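Local coordinates for topoisomerase I-like protein (Leishmania donovani, PDB 2B9S), which relaxes supercoiled DNA as the large subunit of a heterodimeric type IB topoisomerase, nicking one strand and resealing it, with the small subunit supplying the nucleophile, at the interface of chains A and B. Numbering follows the deposited sequence. Chains: chain A, topoisomerase I-like protein; chain B, DNA topoisomerase I-like protein.

Chain B, the small subunit with the C-terminal topoisomerase domain, is docked on the large subunit. Contact 1, where strand 430-431 of chain A meets strand 12-13 of chain B, lies about 21 Å from contact 2 and 24 Å from contact 3, between C-alpha centres. Contacts 2 and 3 are about 9 Å apart and share B:Ile23 and B:Asp24, touched by both helix 384-400 and helix 236-266. B:Tyr22, the catalytic tyrosine, directly precedes the shared pair. The small subunit is held at its first ordered residues, around the start of helix 25-34 and at its C-terminal part, which probably helps to keep B:Tyr22 near the large subunit's active site.

Contact 1: the interface of chains A and B. Residues chain A 331, 429-432; chain B 11-12.
A:Lys431 and B:Ala12 face each other as an antiparallel beta bridge, joining the C-terminal end of the large subunit to the first ordered residues of the small one. Two backbone hydrogen bonds make the pair: A:Lys431 N gives to B:Ala12 O at 2.8 Å, and B:Ala12 N returns one to A:Lys431 O at 2.8 Å. Neither depends on side-chain identity, and the side chain of A:Lys431 is modelled incompletely. A:His429, one of the residues around the bound vanadate, immediately precedes this strand, so the bridge may help steady the active-site end of chain A.

The packing around this bridge comes from the aliphatic part of B:Lys11. Its chain is bent at chi2 (-138°) and again at chi4 (52°), and it crosses the side chain of A:Gln430 at about a right angle, with its CD 3.8 Å from A:Gln430 CB. A:Gln430 is extended beyond CG, which carries its amide oxygen OE1 alongside the B:Lys11 methylenes. Further out, B:Lys11 CE meets two groups of chain A. The tip methyl CD1 of A:Ile331 lies 3.9 Å from B:Lys11 CE, and CB of A:Ser432, the terminal residue, packs against the same CE at 3.7 Å.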
loop_
_atom_site.group_PDB
_atom_site.type_symbol
_atom_site.label_atom_id
_atom_site.label_comp_id
_atom_site.label_asym_id
_atom_site.label_seq_id
_atom_site.Cartn_x
_atom_site.Cartn_y
_atom_site.Cartn_z
ATOM N N ILE A 331 -10.281 2.204 -6.906
ATOM C CA ILE A 331 -11.062 3.338 -6.413
ATOM C C ILE A 331 -11.344 4.215 -7.608
ATOM O O ILE A 331 -10.440 4.542 -8.378
ATOM C CB ILE A 331 -10.301 4.136 -5.288
ATOM C CG1 ILE A 331 -9.961 3.234 -4.078
ATOM C CG2 ILE A 331 -11.053 5.409 -4.877
ATOM C CD1 ILE A 331 -11.135 2.432 -3.476
ATOM N N HIS A 429 -8.972 9.721 -1.688
ATOM C CA HIS A 429 -8.957 8.692 -0.657
ATOM C C HIS A 429 -10.366 8.347 -0.176
ATOM O O HIS A 429 -11.142 9.232 0.196
ATOM C CB HIS A 429 -8.040 9.128 0.484
ATOM C CG HIS A 429 -6.595 9.243 0.083
ATOM N ND1 HIS A 429 -5.712 10.094 0.708
ATOM C CD2 HIS A 429 -5.881 8.597 -0.876
ATOM C CE1 HIS A 429 -4.512 9.956 0.165
ATOM N NE2 HIS A 429 -4.593 9.067 -0.811
ATOM N N GLN A 430 -10.697 7.055 -0.236
ATOM C CA GLN A 430 -12.047 6.559 -0.003
ATOM C C GLN A 430 -12.104 5.306 0.877
ATOM O O GLN A 430 -11.190 4.484 0.884
ATOM C CB GLN A 430 -12.742 6.268 -1.327
ATOM C CG GLN A 430 -12.993 7.477 -2.181
ATOM C CD GLN A 430 -13.730 7.123 -3.434
ATOM O OE1 GLN A 430 -14.412 6.094 -3.498
ATOM N NE2 GLN A 430 -13.581 7.949 -4.460
ATOM N N LYS A 431 -13.195 5.183 1.627
ATOM C CA LYS A 431 -13.411 4.074 2.549
ATOM C C LYS A 431 -14.811 3.548 2.266
ATOM O O LYS A 431 -15.733 4.322 2.011
ATOM C CB LYS A 431 -13.295 4.561 4.025
ATOM N N SER A 432 -14.989 2.243 2.293
ATOM C CA SER A 432 -16.331 1.727 2.127
ATOM C C SER A 432 -16.892 1.341 3.501
ATOM O O SER A 432 -17.629 2.112 4.145
ATOM C CB SER A 432 -16.383 0.584 1.101
ATOM O OG SER A 432 -16.072 -0.668 1.687
ATOM O OXT SER A 432 -16.604 0.262 4.013
ATOM N N LYS B 11 -19.411 4.657 -0.789
ATOM C CA LYS B 11 -18.014 5.017 -0.390
ATOM C C LYS B 11 -17.886 6.427 0.162
ATOM O O LYS B 11 -18.397 7.376 -0.414
ATOM C CB LYS B 11 -17.050 4.827 -1.553
ATOM C CG LYS B 11 -16.583 3.416 -1.683
ATOM C CD LYS B 11 -15.114 3.362 -1.984
ATOM C CE LYS B 11 -14.590 1.960 -1.785
ATOM N NZ LYS B 11 -15.418 0.959 -2.547
ATOM N N ALA B 12 -17.184 6.554 1.276
ATOM C CA ALA B 12 -16.990 7.841 1.919
ATOM C C ALA B 12 -15.546 8.314 1.754
ATOM O O ALA B 12 -14.656 7.519 1.469
ATOM C CB ALA B 12 -17.361 7.733 3.400
#

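Contact 2: the interface of chains A and B. Residues chain A 388, 390-392, 394-395; chain B 22-24, 27, 62.
A:Ser391 sets its CB over one face of the B:Phe62 ring, 3.7 Å from the ring centroid and displaced toward the rim, in a CH-pi contact on helix 384-400. B:Phe62 is the C-terminal residue of the small subunit; with CG anti to the backbone N (chi1 -177°), its ring reaches across to the helix. There A:Ile392 meets it at about a right angle, tip methyl CD1 against the ring carbon CD1. B:Ile27, on helix 25-34, adds its own CD1 to the A:Ser391 CB.

One turn along, A:Leu394 uses a single branch, CD2, for two isoleucines. That methyl lies 3.6 Å from CG2 of B:Ile23, whose side chain it crosses squarely, and also touches CG2 of B:Ile27, which runs past it in the opposite direction. At the other end of the patch A:Ala390 CB packs at 3.7 Å on CB of B:Tyr22, the catalytic tyrosine, which helix 384-400 probably helps to place.

The polar rim includes the carboxylate of A:Asp395, which crosses the B:Phe62 side chain obliquely, and the hydroxyl of A:Ser391. The serine OG is anti to the carbonyl carbon (chi1 -79°), a turn that directs it to the backbone of B:Tyr22 to B:Asp24 while CB stays on the ring. A:Ser391 OG accepts from B:Asp24 N at 2.8 Å, with 155° at the hydrogen, and donates to a lone pair of B:Tyr22 O, in the carbonyl plane, at 3.2 Å.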
loop_
_atom_site.group_PDB
_atom_site.type_symbol
_atom_site.label_atom_id
_atom_site.label_comp_id
_atom_site.label_asym_id
_atom_site.label_seq_id
_atom_site.Cartn_x
_atom_site.Cartn_y
_atom_site.Cartn_z
ATOM N N TYR A 388 3.545 17.157 -2.395
ATOM C CA TYR A 388 3.525 18.611 -2.506
ATOM C C TYR A 388 2.098 19.170 -2.487
ATOM O O TYR A 388 1.800 20.105 -1.739
ATOM C CB TYR A 388 4.269 19.067 -3.771
ATOM C CG TYR A 388 3.941 20.488 -4.180
ATOM C CD1 TYR A 388 4.555 21.581 -3.550
ATOM C CD2 TYR A 388 2.992 20.738 -5.173
ATOM C CE1 TYR A 388 4.229 22.882 -3.900
ATOM C CE2 TYR A 388 2.665 22.030 -5.541
ATOM C CZ TYR A 388 3.283 23.102 -4.907
ATOM O OH TYR A 388 2.956 24.391 -5.285
ATOM N N ALA A 390 -0.722 17.762 -1.416
ATOM C CA ALA A 390 -1.462 17.476 -0.194
ATOM C C ALA A 390 -1.029 18.436 0.908
ATOM O O ALA A 390 -1.860 18.987 1.632
ATOM C CB ALA A 390 -1.248 16.037 0.230
ATOM N N SER A 391 0.282 18.644 0.999
ATOM C CA SER A 391 0.884 19.472 2.047
ATOM C C SER A 391 0.649 20.967 1.836
ATOM O O SER A 391 0.342 21.683 2.782
ATOM C CB SER A 391 2.375 19.181 2.158
ATOM O OG SER A 391 2.572 17.987 2.872
ATOM N N ILE A 392 0.787 21.420 0.598
ATOM C CA ILE A 392 0.570 22.815 0.256
ATOM C C ILE A 392 -0.899 23.210 0.362
ATOM O O ILE A 392 -1.207 24.371 0.596
ATOM C CB ILE A 392 1.173 23.185 -1.137
ATOM C CG1 ILE A 392 1.703 24.634 -1.147
ATOM C CG2 ILE A 392 0.155 22.965 -2.272
ATOM C CD1 ILE A 392 2.636 25.005 0.028
ATOM N N LEU A 394 -2.965 22.047 2.727
ATOM C CA LEU A 394 -3.240 22.266 4.148
ATOM C C LEU A 394 -2.630 23.594 4.622
ATOM O O LEU A 394 -3.267 24.356 5.354
ATOM C CB LEU A 394 -2.751 21.089 5.007
ATOM C CG LEU A 394 -3.329 21.006 6.428
ATOM C CD1 LEU A 394 -4.773 20.563 6.394
ATOM C CD2 LEU A 394 -2.530 20.083 7.339
ATOM N N ASP A 395 -1.399 23.848 4.191
ATOM C CA ASP A 395 -0.684 25.078 4.482
ATOM C C ASP A 395 -1.533 26.282 4.065
ATOM O O ASP A 395 -1.913 27.098 4.912
ATOM C CB ASP A 395 0.663 25.068 3.746
ATOM C CG ASP A 395 1.690 26.007 4.366
ATOM O OD1 ASP A 395 1.835 26.003 5.612
ATOM O OD2 ASP A 395 2.381 26.731 3.602
ATOM N N TYR B 22 0.939 11.675 3.493
ATOM C CA TYR B 22 0.967 12.744 2.488
ATOM C C TYR B 22 1.199 14.175 2.988
ATOM O O TYR B 22 1.806 14.982 2.281
ATOM C CB TYR B 22 -0.311 12.694 1.635
ATOM C CG TYR B 22 -0.257 11.613 0.567
ATOM C CD1 TYR B 22 -0.975 10.431 0.703
ATOM C CD2 TYR B 22 0.554 11.776 -0.565
ATOM C CE1 TYR B 22 -0.906 9.451 -0.257
ATOM C CE2 TYR B 22 0.637 10.797 -1.538
ATOM C CZ TYR B 22 -0.098 9.639 -1.386
ATOM O OH TYR B 22 -0.005 8.678 -2.364
ATOM N N ILE B 23 0.689 14.497 4.178
ATOM C CA ILE B 23 0.840 15.834 4.763
ATOM C C ILE B 23 2.103 15.883 5.653
ATOM O O ILE B 23 2.317 14.997 6.478
ATOM C CB ILE B 23 -0.376 16.194 5.620
ATOM C CG1 ILE B 23 -1.670 16.090 4.810
ATOM C CG2 ILE B 23 -0.208 17.587 6.221
ATOM C CD1 ILE B 23 -2.908 15.944 5.684
ATOM N N ASP B 24 2.948 16.899 5.463
ATOM C CA ASP B 24 4.083 17.107 6.347
ATOM C C ASP B 24 3.518 17.197 7.780
ATOM O O ASP B 24 2.631 18.021 8.047
ATOM C CB ASP B 24 4.833 18.371 5.898
ATOM C CG ASP B 24 6.228 18.492 6.502
ATOM O OD1 ASP B 24 6.402 18.152 7.681
ATOM O OD2 ASP B 24 7.151 18.960 5.792
ATOM N N ILE B 27 3.384 20.521 9.640
ATOM C CA ILE B 27 2.292 21.466 9.354
ATOM C C ILE B 27 1.190 21.312 10.413
ATOM O O ILE B 27 0.742 22.292 11.002
ATOM C CB ILE B 27 1.707 21.291 7.921
ATOM C CG1 ILE B 27 2.795 21.459 6.849
ATOM C CG2 ILE B 27 0.525 22.250 7.684
ATOM C CD1 ILE B 27 2.315 21.168 5.438
ATOM N N PHE B 62 5.871 25.298 5.521
ATOM C CA PHE B 62 6.173 24.279 4.507
ATOM C C PHE B 62 6.698 24.979 3.254
ATOM O O PHE B 62 6.052 25.906 2.737
ATOM C CB PHE B 62 4.929 23.431 4.196
ATOM C CG PHE B 62 5.170 22.307 3.205
ATOM C CD1 PHE B 62 4.892 22.483 1.843
ATOM C CD2 PHE B 62 5.659 21.070 3.634
ATOM C CE1 PHE B 62 5.108 21.446 0.925
ATOM C CE2 PHE B 62 5.879 20.031 2.728
ATOM C CZ PHE B 62 5.604 20.223 1.369
ATOM O OXT PHE B 62 7.784 24.666 2.757
#

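Contact 3: the interface of chains A and B. Residues chain A 239, 242-243, 246; chain B 21, 23-26, 51, 53.
The ring of A:Phe246 carries B:Asp24 CA on one face, 3.6 Å from its centroid, while the B:Asp24 carboxylate stacks over the CB-CG end of the side chain, planes 29° apart. B:Pro25 CD approaches the same ring at CE1. The indole of B:Trp53 lies on helix 236-266: A:Gly239 O and A:Met243 CB sit over one face, with A:Met243 CB 3.8 Å from the centroid of the six-membered ring. A:Met243, CG anti to the backbone N (chi1 -171°) and its chain bent beyond, slides past the indole in the opposite direction, CG 3.5 Å from B:Trp53 CZ3. At the indole edge, in plane, stand A:Phe246 CD1, B:Arg26 NE and a water. That edge points at one face of the B:Arg26 guanidinium, CZ3 above it and toward its rim.

B:Arg26 grips the B:Asp24 carboxylate side-on: NE bonds OD1, and NH2 makes a salt bridge to OD2, each on a syn lone pair. B:Arg26 N also gives to OD1 on its anti side, tilted out of the plane; B:Asp24 thereby caps the start of helix 25-34.

Water 1 links the chains, 2.7 Å from A:Asp242 OD2 and 2.8 Å from the indole nitrogen NE1 of B:Trp53, whose N-H points almost straight at it (167° at the hydrogen).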
loop_
_atom_site.group_PDB
_atom_site.type_symbol
_atom_site.label_atom_id
_atom_site.label_comp_id
_atom_site.label_asym_id
_atom_site.label_seq_id
_atom_site.Cartn_x
_atom_site.Cartn_y
_atom_site.Cartn_z
ATOM N N GLY A 239 11.837 7.077 9.728
ATOM C CA GLY A 239 11.619 8.473 10.083
ATOM C C GLY A 239 12.434 9.383 9.217
ATOM O O GLY A 239 11.931 10.387 8.724
ATOM N N ASP A 242 11.378 9.344 5.719
ATOM C CA ASP A 242 10.122 10.085 5.759
ATOM C C ASP A 242 10.275 11.619 5.773
ATOM O O ASP A 242 9.469 12.335 5.179
ATOM C CB ASP A 242 9.342 9.653 6.986
ATOM C CG ASP A 242 7.906 9.396 6.689
ATOM O OD1 ASP A 242 7.538 9.330 5.497
ATOM O OD2 ASP A 242 7.137 9.241 7.657
ATOM N N MET A 243 11.293 12.119 6.470
ATOM C CA MET A 243 11.554 13.548 6.511
ATOM C C MET A 243 12.186 14.039 5.204
ATOM O O MET A 243 11.861 15.113 4.703
ATOM C CB MET A 243 12.462 13.900 7.693
ATOM C CG MET A 243 12.567 15.412 7.887
ATOM S SD MET A 243 14.149 15.952 8.510
ATOM C CE MET A 243 13.861 15.856 10.282
ATOM N N PHE A 246 9.510 14.617 2.708
ATOM C CA PHE A 246 8.833 15.905 2.853
ATOM C C PHE A 246 9.729 17.086 2.505
ATOM O O PHE A 246 9.248 18.107 2.018
ATOM C CB PHE A 246 8.216 16.057 4.233
ATOM C CG PHE A 246 6.990 15.240 4.417
ATOM C CD1 PHE A 246 6.970 14.189 5.327
ATOM C CD2 PHE A 246 5.848 15.496 3.664
ATOM C CE1 PHE A 246 5.827 13.429 5.504
ATOM C CE2 PHE A 246 4.695 14.722 3.825
ATOM C CZ PHE A 246 4.692 13.695 4.749
ATOM N N ASN B 21 0.514 9.603 5.355
ATOM C CA ASN B 21 1.502 9.442 4.265
ATOM C C ASN B 21 1.865 10.715 3.532
ATOM O O ASN B 21 2.963 10.795 2.980
ATOM C CB ASN B 21 1.020 8.430 3.178
ATOM C CG ASN B 21 0.601 7.070 3.747
ATOM O OD1 ASN B 21 1.432 6.233 4.044
ATOM N ND2 ASN B 21 -0.694 6.852 3.866
ATOM N N ILE B 23 0.689 14.497 4.178
ATOM C CA ILE B 23 0.840 15.834 4.763
ATOM C C ILE B 23 2.103 15.883 5.653
ATOM O O ILE B 23 2.317 14.997 6.478
ATOM C CB ILE B 23 -0.376 16.194 5.620
ATOM C CG1 ILE B 23 -1.670 16.090 4.810
ATOM C CG2 ILE B 23 -0.208 17.587 6.221
ATOM C CD1 ILE B 23 -2.908 15.944 5.684
ATOM N N ASP B 24 2.948 16.899 5.463
ATOM C CA ASP B 24 4.083 17.107 6.347
ATOM C C ASP B 24 3.518 17.197 7.780
ATOM O O ASP B 24 2.631 18.021 8.047
ATOM C CB ASP B 24 4.833 18.371 5.898
ATOM C CG ASP B 24 6.228 18.492 6.502
ATOM O OD1 ASP B 24 6.402 18.152 7.681
ATOM O OD2 ASP B 24 7.151 18.960 5.792
ATOM N N PRO B 25 3.950 16.297 8.686
ATOM C CA PRO B 25 3.345 16.310 10.030
ATOM C C PRO B 25 3.696 17.579 10.843
ATOM O O PRO B 25 3.002 17.906 11.807
ATOM C CB PRO B 25 3.917 15.047 10.686
ATOM C CG PRO B 25 5.138 14.743 9.933
ATOM C CD PRO B 25 4.963 15.234 8.542
ATOM N N ARG B 26 4.760 18.273 10.430
ATOM C CA ARG B 26 5.175 19.551 11.000
ATOM C C ARG B 26 4.159 20.662 10.715
ATOM O O ARG B 26 4.095 21.649 11.452
ATOM C CB ARG B 26 6.554 19.953 10.460
ATOM C CG ARG B 26 7.668 19.004 10.821
ATOM C CD ARG B 26 8.975 19.323 10.117
ATOM N NE ARG B 26 8.920 19.046 8.683
ATOM C CZ ARG B 26 9.980 19.006 7.871
ATOM N NH1 ARG B 26 11.193 19.200 8.351
ATOM N NH2 ARG B 26 9.830 18.753 6.578
ATOM N N PHE B 51 6.060 10.078 14.116
ATOM C CA PHE B 51 6.452 11.427 13.753
ATOM C C PHE B 51 7.188 12.224 14.859
ATOM O O PHE B 51 6.960 13.439 14.977
ATOM C CB PHE B 51 5.199 12.201 13.342
ATOM C CG PHE B 51 4.577 11.757 12.015
ATOM C CD1 PHE B 51 5.364 11.524 10.880
ATOM C CD2 PHE B 51 3.202 11.622 11.897
ATOM C CE1 PHE B 51 4.785 11.157 9.676
ATOM C CE2 PHE B 51 2.624 11.255 10.697
ATOM C CZ PHE B 51 3.413 11.029 9.580
ATOM N N TRP B 53 10.106 13.400 15.202
ATOM C CA TRP B 53 10.954 14.431 14.634
ATOM C C TRP B 53 10.157 15.681 14.221
ATOM O O TRP B 53 10.737 16.721 13.894
ATOM C CB TRP B 53 11.708 13.835 13.431
ATOM C CG TRP B 53 10.807 13.201 12.347
ATOM C CD1 TRP B 53 10.416 11.875 12.259
ATOM C CD2 TRP B 53 10.205 13.869 11.218
ATOM N NE1 TRP B 53 9.620 11.690 11.146
ATOM C CE2 TRP B 53 9.469 12.889 10.492
ATOM C CE3 TRP B 53 10.212 15.192 10.750
ATOM C CZ2 TRP B 53 8.748 13.198 9.306
ATOM C CZ3 TRP B 53 9.485 15.503 9.572
ATOM C CH2 TRP B 53 8.770 14.495 8.863
HETATM O O HOH W 1 8.286 9.494 10.089
#